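Local coordinates for probable M18-family aminopeptidase 1 (Thermotoga maritima, PDB 2GLF), which is an M18-family metal-dependent aminopeptidase that removes residues from the N-termini of peptides, at the interface of chains A and B. Sequence-based numbering; all coordinates share one arbitrary frame. Chains: chain A/B, Probable M18-family aminopeptidase 1.

Contact 1: the interface of chains A and B. Residues chain A 237, 239, 241-242, 347, 422; chain B 111, 187, 189-191.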
loop_
_atom_site.group_PDB
_atom_site.type_symbol
_atom_site.label_atom_id
_atom_site.label_comp_id
_atom_site.label_asym_id
_atom_site.label_seq_id
_atom_site.Cartn_x
_atom_site.Cartn_y
_atom_site.Cartn_z
ATOM N N GLY A 237 37.744 -2.679 27.309
ATOM C CA GLY A 237 38.714 -2.726 26.227
ATOM C C GLY A 237 40.057 -3.373 26.519
ATOM O O GLY A 237 40.489 -3.440 27.666
ATOM N N ASP A 239 42.953 -2.258 25.963
ATOM C CA ASP A 239 43.874 -1.331 26.608
ATOM C C ASP A 239 43.243 -0.717 27.850
ATOM O O ASP A 239 43.715 0.293 28.357
ATOM C CB ASP A 239 44.330 -0.220 25.650
ATOM C CG ASP A 239 43.175 0.469 24.950
ATOM O OD1 ASP A 239 42.111 0.648 25.579
ATOM O OD2 ASP A 239 43.347 0.843 23.765
ATOM N N SER A 241 41.086 1.249 28.392
ATOM C CA SER A 241 41.014 2.702 28.295
ATOM C C SER A 241 39.631 3.286 28.524
ATOM O O SER A 241 39.489 4.498 28.703
ATOM C CB SER A 241 41.493 3.152 26.922
ATOM O OG SER A 241 40.548 2.784 25.934
ATOM N N LEU A 242 38.610 2.441 28.515
ATOM C CA LEU A 242 37.253 2.929 28.689
ATOM C C LEU A 242 36.619 2.510 30.004
ATOM O O LEU A 242 37.072 1.563 30.644
ATOM C CB LEU A 242 36.396 2.440 27.525
ATOM C CG LEU A 242 36.964 2.813 26.155
ATOM C CD1 LEU A 242 36.140 2.172 25.052
ATOM C CD2 LEU A 242 36.978 4.325 26.012
ATOM N N LEU A 347 36.139 9.793 21.398
ATOM C CA LEU A 347 36.577 9.345 22.724
ATOM C C LEU A 347 38.068 9.583 22.956
ATOM O O LEU A 347 38.891 9.304 22.091
ATOM C CB LEU A 347 36.291 7.853 22.911
ATOM C CG LEU A 347 34.843 7.384 23.011
ATOM C CD1 LEU A 347 34.812 5.861 22.953
ATOM C CD2 LEU A 347 34.226 7.890 24.302
ATOM N N LEU A 422 29.288 6.625 24.635
ATOM C CA LEU A 422 28.847 5.660 23.649
ATOM C C LEU A 422 27.718 4.881 24.316
ATOM O O LEU A 422 27.851 4.454 25.453
ATOM C CB LEU A 422 30.004 4.735 23.285
ATOM C CG LEU A 422 30.607 4.914 21.886
ATOM C CD1 LEU A 422 30.687 6.382 21.525
ATOM C CD2 LEU A 422 31.973 4.261 21.840
ATOM N N ILE B 111 39.065 3.703 16.360
ATOM C CA ILE B 111 38.582 2.816 17.407
ATOM C C ILE B 111 38.790 1.365 17.007
ATOM O O ILE B 111 38.192 0.889 16.047
ATOM C CB ILE B 111 37.081 3.046 17.690
ATOM C CG1 ILE B 111 36.892 4.387 18.401
ATOM C CG2 ILE B 111 36.522 1.913 18.542
ATOM C CD1 ILE B 111 35.452 4.675 18.768
ATOM N N ILE B 187 34.296 -3.123 21.196
ATOM C CA ILE B 187 35.296 -2.065 21.165
ATOM C C ILE B 187 36.532 -2.696 21.788
ATOM O O ILE B 187 36.448 -3.305 22.858
ATOM C CB ILE B 187 34.867 -0.851 22.006
ATOM C CG1 ILE B 187 33.898 0.017 21.202
ATOM C CG2 ILE B 187 36.076 -0.053 22.422
ATOM C CD1 ILE B 187 33.466 1.289 21.903
ATOM N N GLY B 189 39.989 -0.942 21.619
ATOM C CA GLY B 189 41.068 -0.037 21.992
ATOM C C GLY B 189 40.893 1.438 22.317
ATOM O O GLY B 189 40.949 1.824 23.483
ATOM N N THR B 190 40.725 2.268 21.292
ATOM C CA THR B 190 40.580 3.732 21.425
ATOM C C THR B 190 41.855 4.522 21.751
ATOM O O THR B 190 41.934 5.708 21.418
ATOM C CB THR B 190 39.491 4.175 22.461
ATOM O OG1 THR B 190 40.094 4.392 23.743
ATOM C CG2 THR B 190 38.392 3.141 22.577
ATOM N N ILE B 191 42.841 3.904 22.404
ATOM C CA ILE B 191 44.090 4.618 22.718
ATOM C C ILE B 191 45.105 4.483 21.588
ATOM O O ILE B 191 45.607 3.390 21.334
ATOM C CB ILE B 191 44.785 4.090 23.992
ATOM C CG1 ILE B 191 44.086 4.606 25.248
ATOM C CG2 ILE B 191 46.231 4.547 24.007
ATOM C CD1 ILE B 191 44.754 4.155 26.540
#
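A:Ser241 meets B:Gly189 and B:Thr190 through its hydroxyl, which carries the polar half of this subunit interface. Its OG lies 2.7 Å from the B:Gly189 carbonyl O, almost head-on to the carbonyl (168° at the oxygen). B:Thr190 OG1, 2.8 Å from A:Ser241 OG, reaches the same carbonyl from within its own chain, in the carbonyl plane and on a lone pair. This triangle has three edges but two hydroxyl hydrogens, and its edges cannot all be bonds at once. A:Ser241 holds OG between its backbone N and carbonyl carbon (chi1 70°), also 2.7 Å from A:Asp239 OD1, on the syn side but tilted 33° from the carboxylate plane. One hydrogen cannot serve both acceptors, and the structure does not show which it serves. A:Asp239 OD1 and OD2 both lie too near B:Gly189 O, a clash of acceptors that carries no weight at this resolution.

Apolar contacts flank the triangle. A:Leu242 sends CD1 to B:Ile187 CG2 at 3.4 Å, the two side chains crossing at about a right angle, and meets B:Thr190 CG2 tip to tip. A:Leu422 CD2 touches B:Ile187 CD1. By tying the loop of residues 189-191 to the start of strand 242-245, the patch helps join two subunits of the deposited dodecamer.

Contact 2: the interface of chains A and B. Residues chain A 338-339, 393, 397; chain B 164, 167-168, 170.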
loop_
_atom_site.group_PDB
_atom_site.type_symbol
_atom_site.label_atom_id
_atom_site.label_comp_id
_atom_site.label_asym_id
_atom_site.label_seq_id
_atom_site.Cartn_x
_atom_site.Cartn_y
_atom_site.Cartn_z
ATOM N N VAL A 338 25.314 9.089 11.661
ATOM C CA VAL A 338 24.334 9.816 12.452
ATOM C C VAL A 338 24.894 11.186 12.897
ATOM O O VAL A 338 24.176 12.031 13.441
ATOM C CB VAL A 338 23.951 8.945 13.670
ATOM C CG1 VAL A 338 24.706 9.403 14.915
ATOM C CG2 VAL A 338 22.463 8.962 13.866
ATOM N N HIS A 339 26.183 11.389 12.631
ATOM C CA HIS A 339 26.910 12.599 13.006
ATOM C C HIS A 339 27.512 13.344 11.834
ATOM O O HIS A 339 27.582 12.835 10.715
ATOM C CB HIS A 339 28.091 12.251 13.916
ATOM C CG HIS A 339 27.739 12.084 15.358
ATOM N ND1 HIS A 339 27.233 13.111 16.124
ATOM C CD2 HIS A 339 27.860 11.020 16.185
ATOM C CE1 HIS A 339 27.057 12.688 17.362
ATOM N NE2 HIS A 339 27.429 11.423 17.426
ATOM N N GLY A 393 24.803 15.313 16.712
ATOM C CA GLY A 393 24.425 14.752 15.424
ATOM C C GLY A 393 24.160 15.752 14.312
ATOM O O GLY A 393 24.108 16.963 14.549
ATOM N N GLN A 397 18.886 15.224 12.725
ATOM C CA GLN A 397 18.956 13.868 13.260
ATOM C C GLN A 397 18.122 13.614 14.510
ATOM O O GLN A 397 17.386 12.620 14.588
ATOM C CB GLN A 397 20.408 13.501 13.547
ATOM C CG GLN A 397 21.053 12.754 12.413
ATOM C CD GLN A 397 20.497 11.361 12.269
ATOM O OE1 GLN A 397 20.800 10.657 11.312
ATOM N NE2 GLN A 397 19.680 10.952 13.226
ATOM N N LEU B 164 23.327 2.550 20.034
ATOM C CA LEU B 164 23.285 3.945 19.640
ATOM C C LEU B 164 22.340 4.646 20.603
ATOM O O LEU B 164 21.288 4.105 20.935
ATOM C CB LEU B 164 22.760 4.063 18.211
ATOM C CG LEU B 164 22.421 5.465 17.707
ATOM C CD1 LEU B 164 23.658 6.339 17.702
ATOM C CD2 LEU B 164 21.834 5.358 16.306
ATOM N N HIS B 167 18.609 9.235 21.281
ATOM C CA HIS B 167 18.442 10.615 20.824
ATOM C C HIS B 167 18.723 10.806 19.341
ATOM O O HIS B 167 18.203 11.729 18.723
ATOM C CB HIS B 167 19.378 11.538 21.596
ATOM C CG HIS B 167 19.375 11.302 23.067
ATOM N ND1 HIS B 167 18.543 11.980 23.927
ATOM C CD2 HIS B 167 20.077 10.434 23.829
ATOM C CE1 HIS B 167 18.731 11.540 25.158
ATOM N NE2 HIS B 167 19.658 10.600 25.125
ATOM N N LEU B 168 19.573 9.961 18.776
ATOM C CA LEU B 168 19.913 10.080 17.370
ATOM C C LEU B 168 19.484 8.847 16.609
ATOM O O LEU B 168 19.838 8.685 15.451
ATOM C CB LEU B 168 21.422 10.285 17.187
ATOM C CG LEU B 168 22.036 11.641 17.564
ATOM C CD1 LEU B 168 21.847 11.909 19.048
ATOM C CD2 LEU B 168 23.518 11.639 17.232
ATOM N N LYS B 170 16.799 8.084 15.199
ATOM C CA LYS B 170 15.527 8.517 14.633
ATOM C C LYS B 170 15.094 7.649 13.460
ATOM O O LYS B 170 15.099 8.101 12.318
ATOM C CB LYS B 170 15.631 9.974 14.174
ATOM C CG LYS B 170 14.363 10.794 14.375
ATOM C CD LYS B 170 14.362 11.526 15.718
ATOM C CE LYS B 170 14.412 10.569 16.906
ATOM N NZ LYS B 170 14.418 11.293 18.210
#
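B:Leu168 pushes its side chain against A:Val338 and the ring of A:His339, in a contact between two M18-family subunits to which it is the main contributor from chain B. The tight part lies at the branch tip. CD2 of B:Leu168 comes to 3.4 Å from A:Val338 CG1, the side chains crossing at about a right angle, and the same methyl sits over one face of the A:His339 imidazole, offset toward the rim, 3.7 Å from CE1. A:Gly393 CA closes in on that methyl at 3.7 Å as well, probably helped by the absence of a side chain. In the leucine, chi1 (-73°) places CG anti to its own carbonyl carbon, and chi2 (62°, measured to CD1) turns CD2 toward this cluster. B:Leu164 is a more distant neighbour, its CD1 4.3 Å from A:Val338 CG1.

On the other side the fit is looser and more polar. A:Gln397, bent at chi2 (-70°), brings its amide NE2 to 3.2 Å from the B:Leu168 carbonyl O, yet the N-H points away and no hydrogen bond forms. The aliphatic part of B:Lys170 runs past the A:Gln397 carbonyl O, but this lysine is poorly ordered. B:His167, predicted to bind zinc, loses no surface to chain A here.

Contact 3: the interface of chains A and B. Residues chain A 126, 231, 422-423, 426-428; chain B 128-129, 162-163.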
loop_
_atom_site.group_PDB
_atom_site.type_symbol
_atom_site.label_atom_id
_atom_site.label_comp_id
_atom_site.label_asym_id
_atom_site.label_seq_id
_atom_site.Cartn_x
_atom_site.Cartn_y
_atom_site.Cartn_z
ATOM N N HIS A 126 16.391 -2.864 25.990
ATOM C CA HIS A 126 17.631 -3.001 26.753
ATOM C C HIS A 126 17.370 -3.715 28.079
ATOM O O HIS A 126 18.201 -4.491 28.552
ATOM C CB HIS A 126 18.229 -1.634 27.112
ATOM C CG HIS A 126 18.908 -0.929 25.982
ATOM N ND1 HIS A 126 19.734 -1.572 25.086
ATOM C CD2 HIS A 126 18.942 0.384 25.650
ATOM C CE1 HIS A 126 20.246 -0.684 24.250
ATOM N NE2 HIS A 126 19.780 0.510 24.570
ATOM N N PHE A 231 24.708 -4.330 36.884
ATOM C CA PHE A 231 26.059 -4.243 36.328
ATOM C C PHE A 231 26.877 -3.256 37.155
ATOM O O PHE A 231 26.397 -2.166 37.463
ATOM C CB PHE A 231 26.018 -3.715 34.894
ATOM C CG PHE A 231 25.013 -4.393 34.012
ATOM C CD1 PHE A 231 24.668 -3.830 32.788
ATOM C CD2 PHE A 231 24.422 -5.593 34.385
ATOM C CE1 PHE A 231 23.755 -4.447 31.950
ATOM C CE2 PHE A 231 23.505 -6.218 33.555
ATOM C CZ PHE A 231 23.171 -5.644 32.333
ATOM N N LEU A 422 29.288 6.625 24.635
ATOM C CA LEU A 422 28.847 5.660 23.649
ATOM C C LEU A 422 27.718 4.881 24.316
ATOM O O LEU A 422 27.851 4.454 25.453
ATOM C CB LEU A 422 30.004 4.735 23.285
ATOM C CG LEU A 422 30.607 4.914 21.886
ATOM C CD1 LEU A 422 30.687 6.382 21.525
ATOM C CD2 LEU A 422 31.973 4.261 21.840
ATOM N N GLY A 423 26.597 4.723 23.623
ATOM C CA GLY A 423 25.478 4.001 24.197
ATOM C C GLY A 423 24.800 4.755 25.329
ATOM O O GLY A 423 24.440 4.169 26.357
ATOM N N SER A 426 21.765 3.527 27.793
ATOM C CA SER A 426 21.730 2.072 27.860
ATOM C C SER A 426 22.075 1.670 29.290
ATOM O O SER A 426 22.554 2.489 30.074
ATOM C CB SER A 426 22.762 1.476 26.911
ATOM O OG SER A 426 24.074 1.824 27.317
ATOM N N PRO A 427 21.832 0.405 29.652
ATOM C CA PRO A 427 22.140 -0.056 31.010
ATOM C C PRO A 427 23.646 -0.139 31.272
ATOM O O PRO A 427 24.070 -0.450 32.384
ATOM C CB PRO A 427 21.478 -1.431 31.065
ATOM C CG PRO A 427 20.328 -1.286 30.119
ATOM C CD PRO A 427 20.973 -0.567 28.959
ATOM N N PHE A 428 24.449 0.151 30.251
ATOM C CA PHE A 428 25.903 0.076 30.383
ATOM C C PHE A 428 26.567 1.087 29.441
ATOM O O PHE A 428 27.055 0.726 28.366
ATOM C CB PHE A 428 26.373 -1.356 30.045
ATOM C CG PHE A 428 27.747 -1.702 30.574
ATOM C CD1 PHE A 428 27.968 -1.852 31.940
ATOM C CD2 PHE A 428 28.821 -1.891 29.702
ATOM C CE1 PHE A 428 29.235 -2.189 32.429
ATOM C CE2 PHE A 428 30.095 -2.228 30.186
ATOM C CZ PHE A 428 30.298 -2.377 31.550
ATOM N N LEU B 128 23.616 -5.831 22.883
ATOM C CA LEU B 128 24.034 -4.447 22.735
ATOM C C LEU B 128 23.993 -3.806 24.111
ATOM O O LEU B 128 23.024 -3.968 24.859
ATOM C CB LEU B 128 23.113 -3.693 21.780
ATOM C CG LEU B 128 23.053 -4.154 20.320
ATOM C CD1 LEU B 128 22.094 -3.256 19.566
ATOM C CD2 LEU B 128 24.428 -4.101 19.684
ATOM N N SER B 129 25.064 -3.096 24.442
ATOM C CA SER B 129 25.204 -2.408 25.719
ATOM C C SER B 129 25.083 -3.275 26.977
ATOM O O SER B 129 24.288 -2.998 27.878
ATOM C CB SER B 129 24.231 -1.234 25.785
ATOM O OG SER B 129 24.689 -0.182 24.955
ATOM N N PRO B 162 28.466 -1.185 22.240
ATOM C CA PRO B 162 27.584 -0.073 22.608
ATOM C C PRO B 162 26.481 0.216 21.611
ATOM O O PRO B 162 26.723 0.318 20.409
ATOM C CB PRO B 162 28.553 1.095 22.760
ATOM C CG PRO B 162 29.585 0.791 21.752
ATOM C CD PRO B 162 29.823 -0.686 21.955
ATOM N N ASP B 163 25.264 0.345 22.125
ATOM C CA ASP B 163 24.122 0.635 21.277
ATOM C C ASP B 163 24.188 2.113 20.940
ATOM O O ASP B 163 25.018 2.841 21.484
ATOM C CB ASP B 163 22.818 0.329 22.009
ATOM C CG ASP B 163 21.640 0.153 21.060
ATOM O OD1 ASP B 163 21.794 0.431 19.849
ATOM O OD2 ASP B 163 20.555 -0.262 21.529
#
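A:Ser426 and B:Ser129 face each other across the subunit boundary, CB to CB at 3.3 Å, and their hydroxyls supply the polar link. That link is weak: A:Ser426 OG lies 3.2 Å from B:Ser129 OG. Each hydroxyl is engaged more firmly within its own chain. A:Ser426 OG, placed between its backbone N and carbonyl carbon (chi1 65°), donates to A:Gly423 O at 2.6 Å, in the carbonyl plane and on a lone pair; with its hydrogen turned there it has none for B:Ser129, consistent with the weak link. B:Ser129 OG accepts the backbone N-H of B:Asp163 at 2.9 Å in a nearly straight bond, 171° at the hydrogen, pinning the 162-163 segment beside the serine.

Ring and carboxylate form a second group. The planes of A:His126 and B:Asp163 stand 89° apart; OD2 sits nearer the ring carbon CE1 than NE2, and no hydrogen bond or salt bridge is claimed. A:Ser426 CB lies over one face of this ring.

Van der Waals contacts complete the patch: A:Leu422 CB touches B:Pro162 CB at 4.0 Å, and A:Phe428 CB lies beside the B:Ser129 carbonyl. In the fold, chain A contributes 3-10 helix 125-127 and the loop between strands 420-421 and 429-432, whose A:His425 belongs to a manganese site; chain B contributes loops.

The three contacts are neighbouring patches of the A-B interface. Contact 3 has its C-alpha centre about 15 Å from those of both contact 1 and contact 2, which are themselves about 21 Å apart. A:Leu422 is shared by contact 1 and contact 3, turning one part of its side chain to each. Contacts 2 and 3 share one chain B segment, which supplies residues 162 and 163 to contact 3 and residues 164, 167, 168 and 170 to contact 2. Two-fold symmetry repeats every contact with the chains exchanged, giving a paired interface within the twelve-subunit assembly, the arrangement typical of M18 peptidases.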